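Local coordinates for variable region-containing chitin-binding protein 3 (PDB 2FBO) that probably binds chitin as a secreted immune-type receptor, this part of it being two tandem V-type immunoglobulin domains, at residues T155-C160 / A212-I217; V168-G173 / P187-N192; R227-L232 / R243-L248. All blocks are in the same frame, centred on the assembly; numbering follows the deposited sequence.

Interaction 1 (T155-C160 / A212-I217)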
# COMPACT_ATOMS: atom_id res chain seq x y z
N THR A 155 -6.54 12.16 16.31
CA THR A 155 -5.24 11.54 16.45
C THR A 155 -5.24 10.28 15.60
O THR A 155 -5.97 9.33 15.87
CB THR A 155 -4.95 11.15 17.91
OG1 THR A 155 -4.95 12.33 18.72
CG2 THR A 155 -3.59 10.46 18.02
N MET A 156 -4.44 10.29 14.54
CA MET A 156 -4.38 9.14 13.66
C MET A 156 -3.22 8.26 14.12
O MET A 156 -2.08 8.73 14.23
CB MET A 156 -4.20 9.61 12.23
CG MET A 156 -5.31 10.56 11.82
SD MET A 156 -5.20 11.12 10.14
CE MET A 156 -3.80 12.21 10.24
N THR A 157 -3.53 7.01 14.42
CA THR A 157 -2.54 6.06 14.90
C THR A 157 -1.83 5.29 13.80
O THR A 157 -2.28 5.24 12.65
CB THR A 157 -3.17 5.06 15.88
OG1 THR A 157 -4.20 4.32 15.20
CG2 THR A 157 -3.78 5.79 17.07
N CYS A 158 -0.70 4.68 14.16
CA CYS A 158 0.13 3.91 13.25
C CYS A 158 0.58 2.60 13.90
O CYS A 158 1.78 2.39 14.10
CB CYS A 158 1.36 4.74 12.86
SG CYS A 158 2.41 4.04 11.55
N PRO A 159 -0.36 1.70 14.24
CA PRO A 159 -0.02 0.42 14.87
C PRO A 159 1.05 -0.32 14.08
O PRO A 159 1.01 -0.33 12.85
CB PRO A 159 -1.36 -0.33 14.87
CG PRO A 159 -2.35 0.78 14.96
CD PRO A 159 -1.81 1.80 14.00
N CYS A 160 1.99 -0.95 14.78
CA CYS A 160 3.07 -1.66 14.09
C CYS A 160 3.74 -2.76 14.89
O CYS A 160 3.48 -2.94 16.08
CB CYS A 160 4.14 -0.65 13.67
SG CYS A 160 4.90 0.28 15.04
N ALA A 212 5.64 8.25 19.65
CA ALA A 212 6.64 8.01 18.61
C ALA A 212 6.12 8.05 17.18
O ALA A 212 6.87 8.39 16.27
CB ALA A 212 7.31 6.67 18.87
N ARG A 213 4.84 7.74 16.98
CA ARG A 213 4.29 7.69 15.63
C ARG A 213 3.03 8.48 15.31
O ARG A 213 2.94 9.11 14.26
CB ARG A 213 4.03 6.23 15.25
CG ARG A 213 5.22 5.31 15.40
CD ARG A 213 4.83 3.89 15.04
NE ARG A 213 3.78 3.37 15.91
CZ ARG A 213 3.96 3.02 17.17
NH1 ARG A 213 5.17 3.12 17.73
NH2 ARG A 213 2.94 2.56 17.89
N ASN A 214 2.05 8.42 16.20
CA ASN A 214 0.78 9.09 15.97
C ASN A 214 0.85 10.55 15.56
O ASN A 214 1.63 11.33 16.11
CB ASN A 214 -0.12 8.92 17.20
CG ASN A 214 -0.24 7.46 17.62
OD1 ASN A 214 0.02 6.56 16.83
ND2 ASN A 214 -0.64 7.23 18.87
N LEU A 215 0.05 10.89 14.56
CA LEU A 215 -0.02 12.24 14.03
C LEU A 215 -1.32 12.88 14.49
O LEU A 215 -2.40 12.34 14.25
CB LEU A 215 0.03 12.24 12.50
CG LEU A 215 0.00 13.62 11.83
CD1 LEU A 215 1.19 14.44 12.30
CD2 LEU A 215 0.02 13.48 10.31
N VAL A 216 -1.20 14.02 15.16
CA VAL A 216 -2.37 14.72 15.66
C VAL A 216 -2.65 15.93 14.78
O VAL A 216 -1.78 16.79 14.61
CB VAL A 216 -2.17 15.19 17.12
CG1 VAL A 216 -3.45 15.84 17.63
CG2 VAL A 216 -1.78 14.00 17.99
N ILE A 217 -3.85 15.98 14.22
CA ILE A 217 -4.23 17.10 13.37
C ILE A 217 -5.31 17.89 14.10
O ILE A 217 -6.32 17.32 14.53
CB ILE A 217 -4.74 16.63 11.99
CG1 ILE A 217 -5.04 17.83 11.09
CG2 ILE A 217 -5.98 15.79 12.15
CD1 ILE A 217 -3.81 18.66 10.74
O HOH W 1 0.65 3.81 16.85
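The R213 side chain bends at chi3 (-61°) and brings NE to C158 O at 2.9 Å. The donor stands 41° out of the carbonyl plane, and the N-H...O angle is 144°. C160 SG lies over one face of the same guanidinium, 3.4 Å from R213 NE and displaced toward its rim; this sulfur is disulfide-bonded to C163. N214 turns its amide along T157, the two side chains side by side and pointing the same way, which leaves OD1 3.2 Å from T157 CA and only weakly bonded to C158 N. A water bridges the two segments: it accepts from C158 N and R213 NH2 and donates to N214 OD1. Farther on, regular antiparallel pairing takes over, with M156 N to L215 O at 2.9 Å and the reciprocal L215 N to M156 O at 3.1 Å. M156 and L215 run side by side into the interior, CE of M156 4.0 Å from CD2 of L215, whereas on the other face T155 OG1 lies 3.7 Å from V216 CG2. M156 and L215 pair strands B and E, while the C158-C230 disulfide spans to strand F of the facing sheet, with W170 packed beside it: the core of an immunoglobulin V-type beta-sandwich.

Interaction 2 (V168-G173 / P187-N192)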
# COMPACT_ATOMS: atom_id res chain seq x y z
N VAL A 168 9.67 7.97 11.13
CA VAL A 168 8.24 8.01 10.81
C VAL A 168 7.92 9.11 9.81
O VAL A 168 8.30 10.27 10.01
CB VAL A 168 7.39 8.26 12.08
CG1 VAL A 168 5.91 8.17 11.73
CG2 VAL A 168 7.75 7.26 13.16
N THR A 169 7.22 8.74 8.74
CA THR A 169 6.84 9.72 7.73
C THR A 169 5.39 9.49 7.31
O THR A 169 5.02 8.38 6.94
CB THR A 169 7.70 9.61 6.46
OG1 THR A 169 9.08 9.70 6.80
CG2 THR A 169 7.35 10.74 5.49
N TRP A 170 4.59 10.54 7.39
CA TRP A 170 3.19 10.45 6.97
C TRP A 170 3.08 11.13 5.62
O TRP A 170 3.77 12.12 5.35
CB TRP A 170 2.26 11.16 7.97
CG TRP A 170 2.11 10.45 9.28
CD1 TRP A 170 2.99 10.45 10.32
CD2 TRP A 170 1.00 9.65 9.70
NE1 TRP A 170 2.50 9.70 11.37
CE2 TRP A 170 1.27 9.20 11.01
CE3 TRP A 170 -0.21 9.26 9.09
CZ2 TRP A 170 0.39 8.39 11.73
CZ3 TRP A 170 -1.09 8.45 9.81
CH2 TRP A 170 -0.78 8.02 11.11
N TYR A 171 2.23 10.57 4.75
CA TYR A 171 2.03 11.12 3.41
C TYR A 171 0.54 11.28 3.15
O TYR A 171 -0.29 10.77 3.91
CB TYR A 171 2.57 10.18 2.32
CG TYR A 171 4.03 9.80 2.40
CD1 TYR A 171 4.46 8.79 3.26
CD2 TYR A 171 4.98 10.43 1.60
CE1 TYR A 171 5.80 8.41 3.30
CE2 TYR A 171 6.31 10.06 1.63
CZ TYR A 171 6.72 9.05 2.48
OH TYR A 171 8.04 8.67 2.50
N THR A 172 0.21 11.99 2.08
CA THR A 172 -1.17 12.14 1.66
C THR A 172 -1.18 11.68 0.20
O THR A 172 -0.15 11.71 -0.47
CB THR A 172 -1.66 13.61 1.73
OG1 THR A 172 -0.83 14.44 0.91
CG2 THR A 172 -1.62 14.11 3.16
N GLY A 173 -2.34 11.24 -0.28
CA GLY A 173 -2.42 10.79 -1.66
C GLY A 173 -2.41 9.27 -1.78
O GLY A 173 -3.00 8.58 -0.96
N PRO A 187 4.71 14.16 0.99
CA PRO A 187 5.05 14.16 2.42
C PRO A 187 4.11 15.06 3.22
O PRO A 187 3.77 16.17 2.79
CB PRO A 187 6.49 14.68 2.43
CG PRO A 187 7.03 14.17 1.13
CD PRO A 187 5.89 14.48 0.17
N LEU A 188 3.69 14.57 4.37
CA LEU A 188 2.78 15.30 5.24
C LEU A 188 3.47 15.71 6.54
O LEU A 188 3.42 16.87 6.95
CB LEU A 188 1.57 14.43 5.57
CG LEU A 188 0.52 15.03 6.49
CD1 LEU A 188 -0.09 16.26 5.84
CD2 LEU A 188 -0.55 14.00 6.79
N ALA A 189 4.11 14.74 7.18
CA ALA A 189 4.81 14.97 8.44
C ALA A 189 5.97 13.99 8.56
O ALA A 189 5.99 12.95 7.91
CB ALA A 189 3.85 14.79 9.60
N ASN A 190 6.95 14.34 9.39
CA ASN A 190 8.11 13.48 9.58
C ASN A 190 8.69 13.67 10.97
O ASN A 190 8.69 14.77 11.52
CB ASN A 190 9.18 13.81 8.55
CG ASN A 190 10.37 12.86 8.61
OD1 ASN A 190 10.26 11.69 8.23
ND2 ASN A 190 11.50 13.36 9.10
N LYS A 191 9.19 12.57 11.54
CA LYS A 191 9.82 12.59 12.85
C LYS A 191 10.95 11.57 12.82
O LYS A 191 10.70 10.37 12.74
CB LYS A 191 8.81 12.20 13.94
CG LYS A 191 9.43 12.14 15.33
CD LYS A 191 8.44 11.66 16.38
CE LYS A 191 9.12 11.54 17.74
NZ LYS A 191 8.21 11.01 18.80
N ASN A 192 12.19 12.05 12.88
CA ASN A 192 13.33 11.15 12.87
C ASN A 192 13.74 10.76 14.29
O ASN A 192 13.25 11.32 15.27
CB ASN A 192 14.52 11.80 12.14
CG ASN A 192 14.98 13.08 12.78
OD1 ASN A 192 14.99 13.21 14.01
ND2 ASN A 192 15.38 14.04 11.96
O HOH W 2 1.18 16.02 2.02
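V168 and K191 form a hydrogen-bonded antiparallel pair, K191 N reaching V168 O at 2.9 Å, and W170 N is bonded to A189 O. The carbonyl of W170 then takes two donors, L188 N at 2.6 Å and A189 N at 3.2 Å, both from the same face of its plane. With two residues opposite one, this is a classic beta bulge, and the register shifts by one between W170 and Y171. The strands, 163° apart in direction, form the hairpin corresponding to C and C' of a V-type immunoglobulin domain.

Among side chains the direct polar contact is T169 OG1 to N190 OD1, 2.7 Å, with the hydroxyl donating in the plane of the amide carbonyl. The N190 chi1 of -175° swings the amide back over the neighbouring strand, where OD1 also accepts from N167 ND2. At the other end a water links T172 OG1 to P187 O.

The apolar contacts gather round the bulge. W170 CB meets L188 CB at 4.1 Å, and CG2 of T172 sits 3.8 Å from both L188 methyls, CD1 and CD2, the two side chains crossing at about a right angle. The Y171 ring meets P187 obliquely, Y171 CE2 4.2 Å from P187 CG, while its hydroxyl is bonded to E231.

Interaction 3 (R227-L232 / R243-L248)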
# COMPACT_ATOMS: atom_id res chain seq x y z
N ARG A 227 -6.81 10.50 1.62
CA ARG A 227 -6.11 9.33 2.13
C ARG A 227 -4.77 9.74 2.70
O ARG A 227 -4.05 10.55 2.10
CB ARG A 227 -5.93 8.29 1.02
CG ARG A 227 -5.35 6.96 1.48
CD ARG A 227 -5.15 6.01 0.30
NE ARG A 227 -6.40 5.70 -0.39
CZ ARG A 227 -7.30 4.82 0.04
NH1 ARG A 227 -8.41 4.61 -0.66
NH2 ARG A 227 -7.10 4.14 1.16
N VAL A 228 -4.43 9.21 3.86
CA VAL A 228 -3.16 9.51 4.49
C VAL A 228 -2.42 8.20 4.69
O VAL A 228 -3.05 7.14 4.81
CB VAL A 228 -3.34 10.20 5.85
CG1 VAL A 228 -3.99 11.56 5.66
CG2 VAL A 228 -4.19 9.32 6.76
N TRP A 229 -1.10 8.26 4.72
CA TRP A 229 -0.31 7.05 4.90
C TRP A 229 0.69 7.21 6.02
O TRP A 229 1.27 8.29 6.19
CB TRP A 229 0.48 6.71 3.64
CG TRP A 229 -0.34 6.48 2.42
CD1 TRP A 229 -1.01 7.42 1.68
CD2 TRP A 229 -0.55 5.23 1.76
NE1 TRP A 229 -1.62 6.82 0.60
CE2 TRP A 229 -1.36 5.48 0.63
CE3 TRP A 229 -0.14 3.92 2.03
CZ2 TRP A 229 -1.76 4.46 -0.24
CZ3 TRP A 229 -0.54 2.90 1.15
CH2 TRP A 229 -1.34 3.18 0.03
N CYS A 230 0.91 6.14 6.77
CA CYS A 230 1.93 6.15 7.80
C CYS A 230 3.00 5.18 7.36
O CYS A 230 2.73 4.00 7.16
CB CYS A 230 1.42 5.69 9.17
SG CYS A 230 2.79 5.65 10.37
N GLU A 231 4.22 5.69 7.19
CA GLU A 231 5.34 4.86 6.79
C GLU A 231 6.39 4.85 7.89
O GLU A 231 6.74 5.91 8.43
CB GLU A 231 6.00 5.39 5.51
CG GLU A 231 7.33 4.70 5.22
CD GLU A 231 8.10 5.33 4.09
OE1 GLU A 231 8.44 6.53 4.19
OE2 GLU A 231 8.37 4.62 3.10
N LEU A 232 6.87 3.66 8.21
CA LEU A 232 7.92 3.49 9.21
C LEU A 232 9.11 2.88 8.48
O LEU A 232 8.95 1.91 7.74
CB LEU A 232 7.45 2.56 10.32
CG LEU A 232 6.20 2.98 11.09
CD1 LEU A 232 5.91 1.96 12.18
CD2 LEU A 232 6.40 4.36 11.70
N ARG A 243 4.34 0.72 4.91
CA ARG A 243 3.36 1.78 5.04
C ARG A 243 1.96 1.24 4.82
O ARG A 243 1.77 0.23 4.15
CB ARG A 243 3.66 2.92 4.05
CG ARG A 243 3.39 2.58 2.57
CD ARG A 243 3.61 3.80 1.66
NE ARG A 243 5.01 4.20 1.57
CZ ARG A 243 5.45 5.24 0.86
NH1 ARG A 243 4.60 5.99 0.18
NH2 ARG A 243 6.74 5.53 0.84
N SER A 244 0.98 1.92 5.42
CA SER A 244 -0.42 1.52 5.30
C SER A 244 -1.23 2.81 5.23
O SER A 244 -0.82 3.85 5.75
CB SER A 244 -0.83 0.70 6.52
OG SER A 244 -2.16 0.23 6.39
N SER A 245 -2.40 2.75 4.59
CA SER A 245 -3.20 3.96 4.46
C SER A 245 -4.49 3.98 5.27
O SER A 245 -4.99 2.95 5.73
CB SER A 245 -3.54 4.21 2.99
OG SER A 245 -4.58 3.36 2.56
N THR A 246 -5.02 5.19 5.43
CA THR A 246 -6.26 5.42 6.15
C THR A 246 -6.99 6.55 5.45
O THR A 246 -6.38 7.56 5.08
CB THR A 246 -6.01 5.86 7.62
OG1 THR A 246 -5.30 4.83 8.32
CG2 THR A 246 -7.33 6.12 8.33
N ILE A 247 -8.29 6.37 5.25
CA ILE A 247 -9.11 7.40 4.62
C ILE A 247 -9.60 8.34 5.72
O ILE A 247 -10.24 7.89 6.67
CB ILE A 247 -10.35 6.81 3.92
CG1 ILE A 247 -9.93 6.09 2.63
CG2 ILE A 247 -11.35 7.91 3.62
CD1 ILE A 247 -9.36 7.01 1.57
N LEU A 248 -9.28 9.62 5.60
CA LEU A 248 -9.72 10.61 6.58
C LEU A 248 -10.98 11.28 6.06
O LEU A 248 -10.96 11.94 5.02
CB LEU A 248 -8.63 11.67 6.78
CG LEU A 248 -8.96 12.83 7.73
CD1 LEU A 248 -9.21 12.30 9.14
CD2 LEU A 248 -7.82 13.84 7.73
O HOH W 3 6.96 2.19 2.57
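S245 OG has two partners: R227 NH2 donates to it at 3.0 Å, with an N-H...O angle of 145°, and D121 of the first V-type domain is the other. The R227 chain leaves its strand with CG anti to the backbone N, and the bend at chi3 carries NH2 back to the serine. I247 CD1 covers one face of the guanidinium, centred and 3.4 Å from R227 CZ, while R227 NH1 is bonded to M3 O and F118 O. The same serine turns its CB to W229, standing 3.3 Å from the centroid of the six-membered ring and 10° off its normal, a CH-pi contact over the face; W229 NE1 is bonded to G173 O. At the far end E231 OE2 and R243 NH2 form a salt bridge of 2.9 Å. The carboxylate and guanidinium planes are 86° apart, and a water joins OE2 to R243 NE. E231 OE1 is bonded to Y171 OH, whose ring also makes a cation-pi contact with R243. Beneath these side chains the strands pair regularly, V228 N to T246 O and T246 N to V228 O both 2.8 Å, with C230 and S244 a second reciprocal pair. Charged and aromatic groups thus share one buried face, where each arginine has an oxygen partner and bonds to D121, M3 and F118 carry the polar network across into the first domain.

In the fold
The three contacts belong to the second V-type domain, and its two sheets meet among them. Interaction 1 lies in the sheet of strands 154-156, 214-217 and 207-210; interactions 2 and 3 share the other, where strands 167-175 and 226-233 are neighbours and Y171 O receives W229 N at 2.8 Å. Between the sheets, the C158 SG to C230 SG disulfide (2.0 Å) ties interaction 1 to interaction 3. Beside it W170 of interaction 2 reaches interaction 1 through NE1 to R213 O, 3.0 Å. The centres are about 11 Å (1 to 2), 10 Å (1 to 3) and 9 Å (2 to 3) apart. Interaction 3, nearest the chain centre, touches the first domain.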